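Local atomic coordinates of phenolic acid decarboxylase (Sedimentibacter hydroxybenzoicus, PDB entry 7AE5), a protein that catalyses the reversible, non-oxidative decarboxylation of 4-hydroxybenzoate and 3,4-dihydroxybenzoate, using prenylated FMN and manganese. Residues V340-A345 / V392-L397; I355-R360 / V385-E390; W402-R407 / I440-P445. All blocks are in the same frame, centred on the assembly; numbering follows the deposited sequence. Where two conformers were deposited one is given.

Overall arrangement
All three contacts belong to one mixed five-stranded sheet and its flanking segments in the C-terminal domain of this UbiD-family decarboxylase. Contact 2 is the parallel pairing of strands 352-357 and 384-388; contacts 1 and 2 have centres about 8 Å apart and share the edge where strand 340-347 bonds to Ser356. Contact 3 has its centre about 9 Å from that of contact 2 and joins it through Val385 O to Ile440 N and Asp389 OD2 to Thr444 OG1. Contacts 1 and 3 have centres about 13 Å apart and touch through Val392 and Trp402. A rubidium ion sits in contact 3; the predicted prenylated FMN and manganese sites lie away from all three.

Contact 1 of 3, residues V340-A345 / V392-L397; sequences VVAVNA and VDPFNL
Asn344 meets the loop 392-397 twice, through its amide and through its CB. Its ND2 donates to Pro394 O at 2.6 Å, nearly straight at 171°, and the acceptor lies in the amide plane. A chi1 of 170° puts CG anti to the backbone N, out toward the loop; the amide then lies nearly parallel to the Phe395 ring, stacked on it 19° apart. Asn344 CB lies over one face of that ring, 3.8 Å from its centroid, in a CH-pi contact. This is the tight part: Phe395 CZ also comes within 3.4 Å of Val343 O. Packing is looser where Ala342 CB meets Pro394 CG at 3.9 Å and Phe395 CE2 at 4.2 Å. Asn396 points away from the strand, and this side of the loop is partly exposed; Asp393 OD1 folds back to accept from Phe395 N, an Asx turn within a type I beta turn, and Asn396 N-caps helix 397-407. An alanine in place of Asn344 would lack the amide, which would probably leave Pro394 O without this donor and the Phe395 ring freer to shift, though CB would remain over its face. The amide has further partners: OD1 accepts from Met346 N and ND2 meets Tyr347 OH. Strand 340-347 lies between the loop and helix 323-336, whose Tyr330 and Leu333 pack on Val343, while Phe90 of helix 86-96 meets the Phe395 ring.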
ATOM      1  N   VAL C 340     -13.753 -25.602  -9.655  1.00 38.18           N
ATOM      2  CA  VAL C 340     -14.090 -25.399  -8.255  1.00 36.93           C
ATOM      3  C   VAL C 340     -14.569 -26.713  -7.653  1.00 36.24           C
ATOM      4  O   VAL C 340     -15.453 -27.384  -8.203  1.00 36.21           O
ATOM      5  CB  VAL C 340     -15.145 -24.296  -8.110  1.00 36.14           C
ATOM      6  CG1 VAL C 340     -15.694 -24.275  -6.694  1.00 34.77           C
ATOM      7  CG2 VAL C 340     -14.541 -22.949  -8.472  1.00 36.71           C
ATOM      8  N   VAL C 341     -13.990 -27.082  -6.515  1.00 41.39           N
ATOM      9  CA  VAL C 341     -14.308 -28.349  -5.867  1.00 40.86           C
ATOM     10  C   VAL C 341     -15.383 -28.177  -4.798  1.00 39.74           C
ATOM     11  O   VAL C 341     -16.308 -28.989  -4.707  1.00 39.44           O
ATOM     12  CB  VAL C 341     -13.017 -28.964  -5.287  1.00 41.05           C
ATOM     13  CG1 VAL C 341     -13.324 -30.198  -4.464  1.00 40.51           C
ATOM     14  CG2 VAL C 341     -12.051 -29.308  -6.409  1.00 42.20           C
ATOM     15  N   ALA C 342     -15.290 -27.125  -3.985  1.00 39.74           N
ATOM     16  CA  ALA C 342     -16.255 -26.900  -2.917  1.00 38.77           C
ATOM     17  C   ALA C 342     -16.190 -25.447  -2.470  1.00 38.32           C
ATOM     18  O   ALA C 342     -15.160 -24.784  -2.614  1.00 38.68           O
ATOM     19  CB  ALA C 342     -16.000 -27.830  -1.725  1.00 38.44           C
ATOM     20  N   VAL C 343     -17.305 -24.967  -1.923  1.00 34.30           N
ATOM     21  CA  VAL C 343     -17.408 -23.622  -1.367  1.00 33.79           C
ATOM     22  C   VAL C 343     -17.886 -23.744   0.073  1.00 33.28           C
ATOM     23  O   VAL C 343     -18.938 -24.341   0.336  1.00 33.18           O
ATOM     24  CB  VAL C 343     -18.357 -22.730  -2.183  1.00 33.76           C
ATOM     25  CG1 VAL C 343     -18.546 -21.386  -1.491  1.00 33.29           C
ATOM     26  CG2 VAL C 343     -17.818 -22.535  -3.591  1.00 34.49           C
ATOM     27  N   ASN C 344     -17.109 -23.187   1.000  1.00 28.66           N
ATOM     28  CA  ASN C 344     -17.461 -23.123   2.416  1.00 28.47           C
ATOM     29  C   ASN C 344     -17.791 -21.665   2.724  1.00 28.34           C
ATOM     30  O   ASN C 344     -16.893 -20.852   2.962  1.00 28.34           O
ATOM     31  CB  ASN C 344     -16.318 -23.654   3.283  1.00 28.66           C
ATOM     32  CG  ASN C 344     -16.525 -23.398   4.771  1.00 28.78           C
ATOM     33  OD1 ASN C 344     -17.582 -22.940   5.202  1.00 28.79           O
ATOM     34  ND2 ASN C 344     -15.507 -23.711   5.566  1.00 29.12           N
ATOM     35  N   ALA C 345     -19.083 -21.340   2.718  1.00 31.89           N
ATOM     36  CA  ALA C 345     -19.569 -19.990   2.988  1.00 32.08           C
ATOM     37  C   ALA C 345     -20.401 -19.949   4.267  1.00 32.52           C
ATOM     38  O   ALA C 345     -21.443 -19.293   4.329  1.00 32.89           O
ATOM     39  CB  ALA C 345     -20.379 -19.462   1.806  1.00 32.09           C
ATOM     40  N   VAL C 392      -7.460 -29.769  -0.504  1.00 35.92           N
ATOM     41  CA  VAL C 392      -7.689 -29.228   0.830  1.00 35.28           C
ATOM     42  C   VAL C 392      -9.188 -29.148   1.078  1.00 34.85           C
ATOM     43  O   VAL C 392      -9.927 -28.549   0.287  1.00 34.83           O
ATOM     44  CB  VAL C 392      -7.034 -27.845   0.985  1.00 35.13           C
ATOM     45  CG1 VAL C 392      -7.573 -27.140   2.224  1.00 34.61           C
ATOM     46  CG2 VAL C 392      -5.524 -27.981   1.059  1.00 35.40           C
ATOM     47  N   ASP C 393      -9.636 -29.754   2.166  1.00 40.39           N
ATOM     48  CA  ASP C 393     -11.026 -29.649   2.588  1.00 39.92           C
ATOM     49  C   ASP C 393     -11.273 -28.242   3.116  1.00 39.56           C
ATOM     50  O   ASP C 393     -10.736 -27.891   4.174  1.00 39.60           O
ATOM     51  CB  ASP C 393     -11.327 -30.699   3.663  1.00 39.92           C
ATOM     52  CG  ASP C 393     -12.786 -30.704   4.103  1.00 39.53           C
ATOM     53  OD1 ASP C 393     -13.590 -29.895   3.592  1.00 39.19           O
ATOM     54  OD2 ASP C 393     -13.130 -31.531   4.975  1.00 39.62           O
ATOM     55  N   PRO C 394     -12.065 -27.409   2.432  1.00 28.75           N
ATOM     56  CA  PRO C 394     -12.285 -26.039   2.917  1.00 28.40           C
ATOM     57  C   PRO C 394     -13.180 -25.959   4.141  1.00 28.07           C
ATOM     58  O   PRO C 394     -13.343 -24.865   4.696  1.00 27.89           O
ATOM     59  CB  PRO C 394     -12.930 -25.346   1.713  1.00 28.31           C
ATOM     60  CG  PRO C 394     -13.685 -26.442   1.039  1.00 28.42           C
ATOM     61  CD  PRO C 394     -12.867 -27.703   1.231  1.00 28.82           C
ATOM     62  N   PHE C 395     -13.772 -27.072   4.571  1.00 35.26           N
ATOM     63  CA  PHE C 395     -14.537 -27.116   5.807  1.00 35.23           C
ATOM     64  C   PHE C 395     -13.697 -27.560   6.995  1.00 35.76           C
ATOM     65  O   PHE C 395     -14.140 -27.416   8.141  1.00 36.03           O
ATOM     66  CB  PHE C 395     -15.742 -28.050   5.645  1.00 35.10           C
ATOM     67  CG  PHE C 395     -16.692 -27.627   4.560  1.00 34.74           C
ATOM     68  CD1 PHE C 395     -17.710 -26.726   4.823  1.00 34.50           C
ATOM     69  CD2 PHE C 395     -16.558 -28.122   3.272  1.00 34.83           C
ATOM     70  CE1 PHE C 395     -18.582 -26.332   3.824  1.00 34.28           C
ATOM     71  CE2 PHE C 395     -17.425 -27.733   2.271  1.00 34.68           C
ATOM     72  CZ  PHE C 395     -18.438 -26.836   2.545  1.00 34.36           C
ATOM     73  N   ASN C 396     -12.505 -28.101   6.746  1.00 36.76           N
ATOM     74  CA  ASN C 396     -11.563 -28.474   7.797  1.00 37.34           C
ATOM     75  C   ASN C 396     -10.658 -27.271   8.027  1.00 37.57           C
ATOM     76  O   ASN C 396      -9.652 -27.080   7.344  1.00 37.61           O
ATOM     77  CB  ASN C 396     -10.778 -29.717   7.397  1.00 37.58           C
ATOM     78  CG  ASN C 396      -9.912 -30.258   8.522  1.00 38.20           C
ATOM     79  OD1 ASN C 396      -9.248 -29.504   9.234  1.00 38.55           O
ATOM     80  ND2 ASN C 396      -9.915 -31.574   8.684  1.00 38.41           N
ATOM     81  N   LEU C 397     -11.030 -26.441   9.005  1.00 30.86           N
ATOM     82  CA  LEU C 397     -10.295 -25.204   9.245  1.00 31.20           C
ATOM     83  C   LEU C 397      -8.850 -25.471   9.653  1.00 31.80           C
ATOM     84  O   LEU C 397      -7.973 -24.633   9.413  1.00 31.94           O
ATOM     85  CB  LEU C 397     -11.017 -24.375  10.306  1.00 31.68           C
ATOM     86  CG  LEU C 397     -12.420 -23.928   9.895  1.00 31.07           C
ATOM     87  CD1 LEU C 397     -13.033 -22.994  10.926  1.00 31.77           C
ATOM     88  CD2 LEU C 397     -12.362 -23.257   8.532  1.00 30.29           C
TER

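Contact 2 of 3, residues I355-R360 / V385-E390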
ATOM      1  N   ILE C 355     -12.948 -21.228  -0.619  1.00 34.37           N
ATOM      2  CA  ILE C 355     -13.188 -21.965  -1.854  1.00 35.18           C
ATOM      3  C   ILE C 355     -12.008 -22.890  -2.103  1.00 36.31           C
ATOM      4  O   ILE C 355     -10.853 -22.447  -2.105  1.00 36.95           O
ATOM      5  CB  ILE C 355     -13.386 -21.022  -3.054  1.00 35.50           C
ATOM      6  CG1 ILE C 355     -14.482 -19.998  -2.769  1.00 34.43           C
ATOM      7  CG2 ILE C 355     -13.705 -21.818  -4.312  1.00 36.54           C
ATOM      8  CD1 ILE C 355     -14.353 -18.738  -3.600  1.00 34.66           C
ATOM      9  N   SER C 356     -12.294 -24.168  -2.319  1.00 32.95           N
ATOM     10  CA  SER C 356     -11.302 -25.107  -2.822  1.00 33.76           C
ATOM     11  C   SER C 356     -11.490 -25.264  -4.322  1.00 34.78           C
ATOM     12  O   SER C 356     -12.617 -25.399  -4.808  1.00 34.57           O
ATOM     13  CB  SER C 356     -11.409 -26.469  -2.130  1.00 33.29           C
ATOM     14  OG  SER C 356     -12.585 -27.158  -2.514  1.00 33.11           O
ATOM     15  N   THR C 357     -10.384 -25.238  -5.056  1.00 31.90           N
ATOM     16  CA  THR C 357     -10.469 -25.301  -6.503  1.00 33.07           C
ATOM     17  C   THR C 357      -9.185 -25.893  -7.059  1.00 33.93           C
ATOM     18  O   THR C 357      -8.131 -25.862  -6.418  1.00 33.66           O
ATOM     19  CB  THR C 357     -10.718 -23.914  -7.106  1.00 33.75           C
ATOM     20  OG1 THR C 357     -10.945 -24.034  -8.517  1.00 34.76           O
ATOM     21  CG2 THR C 357      -9.519 -23.015  -6.861  1.00 34.35           C
ATOM     22  N   LYS C 358      -9.297 -26.447  -8.261  1.00 50.60           N
ATOM     23  CA  LYS C 358      -8.124 -26.750  -9.062  1.00 51.68           C
ATOM     24  C   LYS C 358      -7.697 -25.483  -9.792  1.00 52.76           C
ATOM     25  O   LYS C 358      -8.536 -24.764 -10.343  1.00 53.11           O
ATOM     26  CB  LYS C 358      -8.423 -27.872 -10.056  1.00 52.18           C
ATOM     27  CG  LYS C 358      -7.180 -28.540 -10.625  1.00 53.04           C
ATOM     28  CD  LYS C 358      -7.054 -28.310 -12.123  1.00 54.25           C
ATOM     29  CE  LYS C 358      -5.814 -28.996 -12.675  1.00 55.15           C
ATOM     30  NZ  LYS C 358      -5.874 -30.474 -12.502  1.00 54.93           N
ATOM     31  N   VAL C 359      -6.402 -25.193  -9.774  1.00 40.98           N
ATOM     32  CA  VAL C 359      -5.874 -23.981 -10.388  1.00 42.07           C
ATOM     33  C   VAL C 359      -5.572 -24.293 -11.850  1.00 43.33           C
ATOM     34  O   VAL C 359      -4.632 -25.030 -12.156  1.00 43.68           O
ATOM     35  CB  VAL C 359      -4.631 -23.470  -9.649  1.00 41.83           C
ATOM     36  CG1 VAL C 359      -4.186 -22.128 -10.211  1.00 42.94           C
ATOM     37  CG2 VAL C 359      -4.915 -23.348  -8.159  1.00 40.15           C
ATOM     38  N   ARG C 360      -6.382 -23.739 -12.756  1.00 56.25           N
ATOM     39  CA  ARG C 360      -6.186 -23.972 -14.184  1.00 57.22           C
ATOM     40  C   ARG C 360      -4.820 -23.476 -14.639  1.00 58.16           C
ATOM     41  O   ARG C 360      -4.014 -24.235 -15.188  1.00 58.63           O
ATOM     42  CB  ARG C 360      -7.299 -23.290 -14.983  1.00 57.35           C
ATOM     43  CG  ARG C 360      -7.801 -24.096 -16.162  1.00 57.60           C
ATOM     44  CD  ARG C 360      -8.557 -23.223 -17.148  1.00 57.85           C
ATOM     45  NE  ARG C 360      -9.881 -22.873 -16.648  1.00 56.87           N
ATOM     46  CZ  ARG C 360     -10.665 -21.950 -17.185  1.00 56.72           C
ATOM     47  NH1 ARG C 360     -10.313 -21.293 -18.278  1.00 57.50           N
ATOM     48  NH2 ARG C 360     -11.837 -21.683 -16.614  1.00 55.67           N
ATOM     49  N   VAL C 385     -12.199 -13.823   1.586  1.00 33.02           N
ATOM     50  CA  VAL C 385     -12.276 -14.936   0.647  1.00 32.80           C
ATOM     51  C   VAL C 385     -10.922 -15.630   0.616  1.00 32.69           C
ATOM     52  O   VAL C 385      -9.920 -15.031   0.203  1.00 33.01           O
ATOM     53  CB  VAL C 385     -12.682 -14.468  -0.759  1.00 33.27           C
ATOM     54  CG1 VAL C 385     -12.791 -15.655  -1.703  1.00 33.31           C
ATOM     55  CG2 VAL C 385     -13.989 -13.697  -0.702  1.00 33.54           C
ATOM     56  N   ILE C 386     -10.896 -16.890   1.042  1.00 33.44           N
ATOM     57  CA  ILE C 386      -9.693 -17.715   1.039  1.00 33.77           C
ATOM     58  C   ILE C 386      -9.867 -18.799  -0.012  1.00 34.34           C
ATOM     59  O   ILE C 386     -10.890 -19.495  -0.029  1.00 34.53           O
ATOM     60  CB  ILE C 386      -9.428 -18.332   2.423  1.00 34.15           C
ATOM     61  CG1 ILE C 386      -9.398 -17.246   3.500  1.00 34.14           C
ATOM     62  CG2 ILE C 386      -8.130 -19.126   2.414  1.00 34.55           C
ATOM     63  CD1 ILE C 386      -9.533 -17.780   4.905  1.00 35.11           C
ATOM     64  N   VAL C 387      -8.876 -18.944  -0.886  1.00 29.79           N
ATOM     65  CA  VAL C 387      -8.885 -19.961  -1.932  1.00 30.95           C
ATOM     66  C   VAL C 387      -7.787 -20.971  -1.630  1.00 31.29           C
ATOM     67  O   VAL C 387      -6.628 -20.594  -1.421  1.00 31.12           O
ATOM     68  CB  VAL C 387      -8.699 -19.347  -3.329  1.00 32.06           C
ATOM     69  CG1 VAL C 387      -8.927 -20.404  -4.395  1.00 33.76           C
ATOM     70  CG2 VAL C 387      -9.651 -18.177  -3.523  1.00 31.55           C
ATOM     71  N   VAL C 388      -8.153 -22.251  -1.609  1.00 31.82           N
ATOM     72  CA  VAL C 388      -7.227 -23.334  -1.320  1.00 31.97           C
ATOM     73  C   VAL C 388      -7.253 -24.322  -2.484  1.00 33.03           C
ATOM     74  O   VAL C 388      -8.113 -24.262  -3.363  1.00 33.69           O
ATOM     75  CB  VAL C 388      -7.556 -24.042   0.009  1.00 31.43           C
ATOM     76  CG1 VAL C 388      -7.513 -23.049   1.166  1.00 30.80           C
ATOM     77  CG2 VAL C 388      -8.922 -24.707  -0.076  1.00 31.48           C
ATOM     78  N   ASP C 389      -6.291 -25.243  -2.472  1.00 40.87           N
ATOM     79  CA  ASP C 389      -6.152 -26.191  -3.567  1.00 41.86           C
ATOM     80  C   ASP C 389      -7.251 -27.251  -3.514  1.00 41.72           C
ATOM     81  O   ASP C 389      -8.037 -27.337  -2.567  1.00 40.91           O
ATOM     82  CB  ASP C 389      -4.778 -26.857  -3.537  1.00 42.13           C
ATOM     83  CG  ASP C 389      -3.658 -25.904  -3.896  1.00 42.53           C
ATOM     84  OD1 ASP C 389      -3.749 -25.260  -4.963  1.00 43.48           O
ATOM     85  OD2 ASP C 389      -2.683 -25.807  -3.118  1.00 42.04           O
ATOM     86  N   GLU C 390      -7.276 -28.083  -4.558  1.00 45.24           N
ATOM     87  CA  GLU C 390      -8.365 -29.036  -4.738  1.00 45.13           C
ATOM     88  C   GLU C 390      -8.365 -30.119  -3.668  1.00 44.45           C
ATOM     89  O   GLU C 390      -9.430 -30.635  -3.312  1.00 43.99           O
ATOM     90  CB  GLU C 390      -8.282 -29.657  -6.134  1.00 46.19           C
ATOM     91  CG  GLU C 390      -7.069 -30.553  -6.354  1.00 46.73           C
ATOM     92  CD  GLU C 390      -5.860 -29.794  -6.881  1.00 47.49           C
ATOM     93  OE1 GLU C 390      -5.864 -28.544  -6.823  1.00 47.36           O
ATOM     94  OE2 GLU C 390      -4.904 -30.450  -7.352  1.00 48.26           O
TER
HETATM   95  O   HOH W   1     -11.264 -29.648  -1.694  1.00 41.72           O
HETATM   96  O   HOH W   2      -4.255 -26.883  -8.497  1.00 41.78           O
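Thr357 CG2, held between its own backbone N and carbonyl carbon while OG1 stands anti to N (chi1 -174°), meets Val387 CG1 at 3.6 Å; Val387 CG1 is anti to its own backbone N (chi1 -171°). The side chains belong to neighbouring parallel strands, 355-357 and 385-388, whose axes run 4.6 Å apart at 26°. Ile355 N donates to Ile386 O, and Ile355 O accepts from Val388 N at 2.8 Å; Thr357 N then reaches Val388 O. On the face of Ile355 and Val387, Ile355 CD1 packs on Val385 CG1, and Val368 and Ala365 of helix 364-372 lie over this side. On the other, Ser356 CB touches Val388 CG2 at 3.7 Å. Toward the end of the pair water joins in. One molecule accepts from Ser356 OG and donates to Glu390 O at 2.6 Å; a second accepts from Val359 N and donates to Glu390 OE1 at 2.9 Å. Asp389 OD2 bonds to Thr444 OG1 of the same chain, outside the pair. Lys358 NZ stays 5.2 Å from Glu390 OE2, opposite charges near but not paired, which could at most help slightly. Backbone bonds and apolar packing thus join the strands, while two waters tie Glu390 to the neighbouring segment.

Contact 3 of 3, residues W402-R407 / I440-P445; sequences WALTTR and IDATTP. With RB (rubidium ion), chain Q.
Helix 397-407 brings Arg407 CA to 5.0 Å from Ala442 CA, next to strand 434-441. The motif at this junction is a metal site built from backbone carbonyls: Arg407 O, Asp441 O and Thr443 O each bind the rubidium ion at 2.5 Å, with a water and Asp413 of the same chain adding further ligands. The Asp441 carboxylate stays in the second shell, OD2 accepting from that water, while OD1 receives Thr443 N in an Asx turn. On the apolar side Leu404 CD2 meets Ile440 CG2 at 3.7 Å, the two side chains crossing at about a right angle, and also packs on Ala442 CB. Ala403 CB lies 4.2 Å from Ala442 CB. Trp402 and Thr405 turn to a second subunit, Trp402 NE1 bonding to Pro280 O there. In the conformer described here, one of two, Arg407 lays CB close to Ala442 O, and its chain bends at chi2 (-77°) before running beside Thr444. Its NE donates to Thr406 OG1, the Arg407 NE to Thr406 OG1 distance being 3.2 Å. Thr444 OG1, bonded also to Asp389, lies at the guanidinium edge and accepts from Arg407 NH2 at 3.2 Å with an angle of 160°.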
ATOM      1  N   TRP C 402      -3.213 -24.767   7.742  1.00 31.40           N
ATOM      2  CA  TRP C 402      -1.996 -25.273   7.117  1.00 31.32           C
ATOM      3  C   TRP C 402      -1.754 -24.604   5.771  1.00 30.79           C
ATOM      4  O   TRP C 402      -0.649 -24.129   5.489  1.00 30.76           O
ATOM      5  CB  TRP C 402      -2.086 -26.791   6.947  1.00 31.51           C
ATOM      6  CG  TRP C 402      -1.016 -27.353   6.054  1.00 31.56           C
ATOM      7  CD1 TRP C 402       0.304 -27.514   6.358  1.00 31.89           C
ATOM      8  CD2 TRP C 402      -1.176 -27.807   4.704  1.00 31.46           C
ATOM      9  NE1 TRP C 402       0.975 -28.053   5.285  1.00 32.00           N
ATOM     10  CE2 TRP C 402       0.089 -28.239   4.257  1.00 31.79           C
ATOM     11  CE3 TRP C 402      -2.265 -27.893   3.832  1.00 31.26           C
ATOM     12  CZ2 TRP C 402       0.294 -28.749   2.976  1.00 32.05           C
ATOM     13  CZ3 TRP C 402      -2.059 -28.400   2.561  1.00 31.53           C
ATOM     14  CH2 TRP C 402      -0.790 -28.822   2.145  1.00 31.96           C
ATOM     15  N   ALA C 403      -2.790 -24.547   4.930  1.00 33.32           N
ATOM     16  CA  ALA C 403      -2.643 -23.932   3.616  1.00 33.03           C
ATOM     17  C   ALA C 403      -2.288 -22.456   3.732  1.00 32.68           C
ATOM     18  O   ALA C 403      -1.535 -21.923   2.907  1.00 32.61           O
ATOM     19  CB  ALA C 403      -3.924 -24.117   2.805  1.00 32.94           C
ATOM     20  N   LEU C 404      -2.817 -21.777   4.751  1.00 34.89           N
ATOM     21  CA  LEU C 404      -2.481 -20.370   4.941  1.00 34.67           C
ATOM     22  C   LEU C 404      -1.020 -20.198   5.333  1.00 34.88           C
ATOM     23  O   LEU C 404      -0.348 -19.273   4.863  1.00 34.66           O
ATOM     24  CB  LEU C 404      -3.396 -19.747   5.995  1.00 35.03           C
ATOM     25  CG  LEU C 404      -4.859 -19.554   5.593  1.00 34.88           C
ATOM     26  CD1 LEU C 404      -5.653 -18.953   6.739  1.00 35.73           C
ATOM     27  CD2 LEU C 404      -4.958 -18.684   4.353  1.00 34.06           C
ATOM     28  N   THR C 405      -0.504 -21.082   6.183  1.00 29.63           N
ATOM     29  CA  THR C 405       0.851 -20.916   6.690  1.00 29.98           C
ATOM     30  C   THR C 405       1.930 -21.361   5.707  1.00 29.91           C
ATOM     31  O   THR C 405       3.100 -21.031   5.924  1.00 30.19           O
ATOM     32  CB  THR C 405       1.018 -21.681   8.007  1.00 30.72           C
ATOM     33  OG1 THR C 405       0.763 -23.075   7.794  1.00 30.80           O
ATOM     34  CG2 THR C 405       0.061 -21.144   9.061  1.00 31.19           C
ATOM     35  N   THR C 406       1.586 -22.091   4.641  1.00 32.91           N
ATOM     36  CA  THR C 406       2.599 -22.616   3.731  1.00 33.24           C
ATOM     37  C   THR C 406       2.449 -22.193   2.271  1.00 33.27           C
ATOM     38  O   THR C 406       3.403 -22.368   1.505  1.00 33.82           O
ATOM     39  CB  THR C 406       2.641 -24.155   3.795  1.00 33.64           C
ATOM     40  OG1 THR C 406       1.354 -24.697   3.470  1.00 33.47           O
ATOM     41  CG2 THR C 406       3.057 -24.630   5.186  1.00 33.93           C
ATOM     42  N   ARG C 407       1.299 -21.650   1.860  0.60 38.94           N
ATOM     43  CA  ARG C 407       1.083 -21.231   0.479  0.60 39.33           C
ATOM     44  C   ARG C 407       0.747 -19.753   0.336  0.60 39.03           C
ATOM     45  O   ARG C 407       0.520 -19.289  -0.793  0.60 39.66           O
ATOM     46  CB  ARG C 407      -0.041 -22.057  -0.166  0.60 39.56           C
ATOM     47  CG  ARG C 407      -0.036 -23.528   0.202  0.60 39.72           C
ATOM     48  CD  ARG C 407       1.034 -24.290  -0.559  0.60 40.61           C
ATOM     49  NE  ARG C 407       1.797 -25.165   0.323  0.60 40.56           N
ATOM     50  CZ  ARG C 407       2.292 -26.341  -0.037  0.60 41.18           C
ATOM     51  NH1 ARG C 407       2.971 -27.095   0.814  0.60 41.20           N
ATOM     52  NH2 ARG C 407       2.101 -26.773  -1.280  0.60 41.93           N
ATOM     53  N   ILE C 440      -7.406 -13.891  -0.255  1.00 31.11           N
ATOM     54  CA  ILE C 440      -6.211 -14.606   0.181  1.00 31.00           C
ATOM     55  C   ILE C 440      -6.030 -15.812  -0.728  1.00 29.70           C
ATOM     56  O   ILE C 440      -6.887 -16.705  -0.761  1.00 31.20           O
ATOM     57  CB  ILE C 440      -6.304 -15.035   1.653  1.00 35.26           C
ATOM     58  CG1 ILE C 440      -6.517 -13.817   2.551  1.00 36.55           C
ATOM     59  CG2 ILE C 440      -5.047 -15.779   2.074  1.00 34.60           C
ATOM     60  CD1 ILE C 440      -6.716 -14.165   4.004  1.00 40.86           C
ATOM     61  N   ASP C 441      -4.917 -15.843  -1.461  1.00 42.39           N
ATOM     62  CA  ASP C 441      -4.629 -16.927  -2.398  1.00 41.97           C
ATOM     63  C   ASP C 441      -3.711 -17.942  -1.715  1.00 43.74           C
ATOM     64  O   ASP C 441      -2.487 -17.946  -1.887  1.00 43.43           O
ATOM     65  CB  ASP C 441      -4.021 -16.372  -3.686  1.00 39.87           C
ATOM     66  CG  ASP C 441      -3.549 -17.464  -4.629  1.00 40.87           C
ATOM     67  OD1 ASP C 441      -4.061 -18.599  -4.528  1.00 42.27           O
ATOM     68  OD2 ASP C 441      -2.674 -17.187  -5.478  1.00 40.82           O
ATOM     69  N   ALA C 442      -4.337 -18.837  -0.942  1.00 34.99           N
ATOM     70  CA  ALA C 442      -3.649 -19.923  -0.251  1.00 36.92           C
ATOM     71  C   ALA C 442      -3.412 -21.130  -1.149  1.00 37.03           C
ATOM     72  O   ALA C 442      -3.382 -22.266  -0.657  1.00 38.83           O
ATOM     73  CB  ALA C 442      -4.431 -20.338   0.997  1.00 39.84           C
ATOM     74  N   THR C 443      -3.247 -20.921  -2.451  1.00 37.11           N
ATOM     75  CA  THR C 443      -2.997 -22.019  -3.369  1.00 38.33           C
ATOM     76  C   THR C 443      -1.529 -22.081  -3.774  1.00 39.55           C
ATOM     77  O   THR C 443      -0.774 -21.097  -3.669  1.00 38.62           O
ATOM     78  CB  THR C 443      -3.873 -21.913  -4.622  1.00 37.46           C
ATOM     79  OG1 THR C 443      -3.445 -20.801  -5.420  1.00 36.20           O
ATOM     80  CG2 THR C 443      -5.334 -21.743  -4.239  1.00 36.49           C
ATOM     81  N   THR C 444      -1.147 -23.281  -4.225  1.00 31.12           N
ATOM     82  CA  THR C 444       0.192 -23.559  -4.728  1.00 33.64           C
ATOM     83  C   THR C 444       0.363 -22.945  -6.112  1.00 34.38           C
ATOM     84  O   THR C 444      -0.507 -23.122  -6.972  1.00 34.41           O
ATOM     85  CB  THR C 444       0.415 -25.072  -4.807  1.00 36.87           C
ATOM     86  OG1 THR C 444       0.141 -25.673  -3.534  1.00 36.31           O
ATOM     87  CG2 THR C 444       1.837 -25.389  -5.226  1.00 39.80           C
ATOM     88  N   PRO C 445       1.453 -22.224  -6.367  1.00 36.23           N
ATOM     89  CA  PRO C 445       1.650 -21.633  -7.696  1.00 37.75           C
ATOM     90  C   PRO C 445       1.715 -22.696  -8.783  1.00 42.35           C
ATOM     91  O   PRO C 445       2.318 -23.757  -8.611  1.00 45.34           O
ATOM     92  CB  PRO C 445       2.985 -20.891  -7.560  1.00 37.91           C
ATOM     93  CG  PRO C 445       3.140 -20.647  -6.091  1.00 34.73           C
ATOM     94  CD  PRO C 445       2.500 -21.819  -5.413  1.00 35.22           C
TER
HETATM   95 RB    RB Q 501      -0.449 -18.758  -2.984  1.00 48.64          RB
HETATM   96  O   HOH W   3      -0.483 -18.496  -5.422  1.00 33.84           O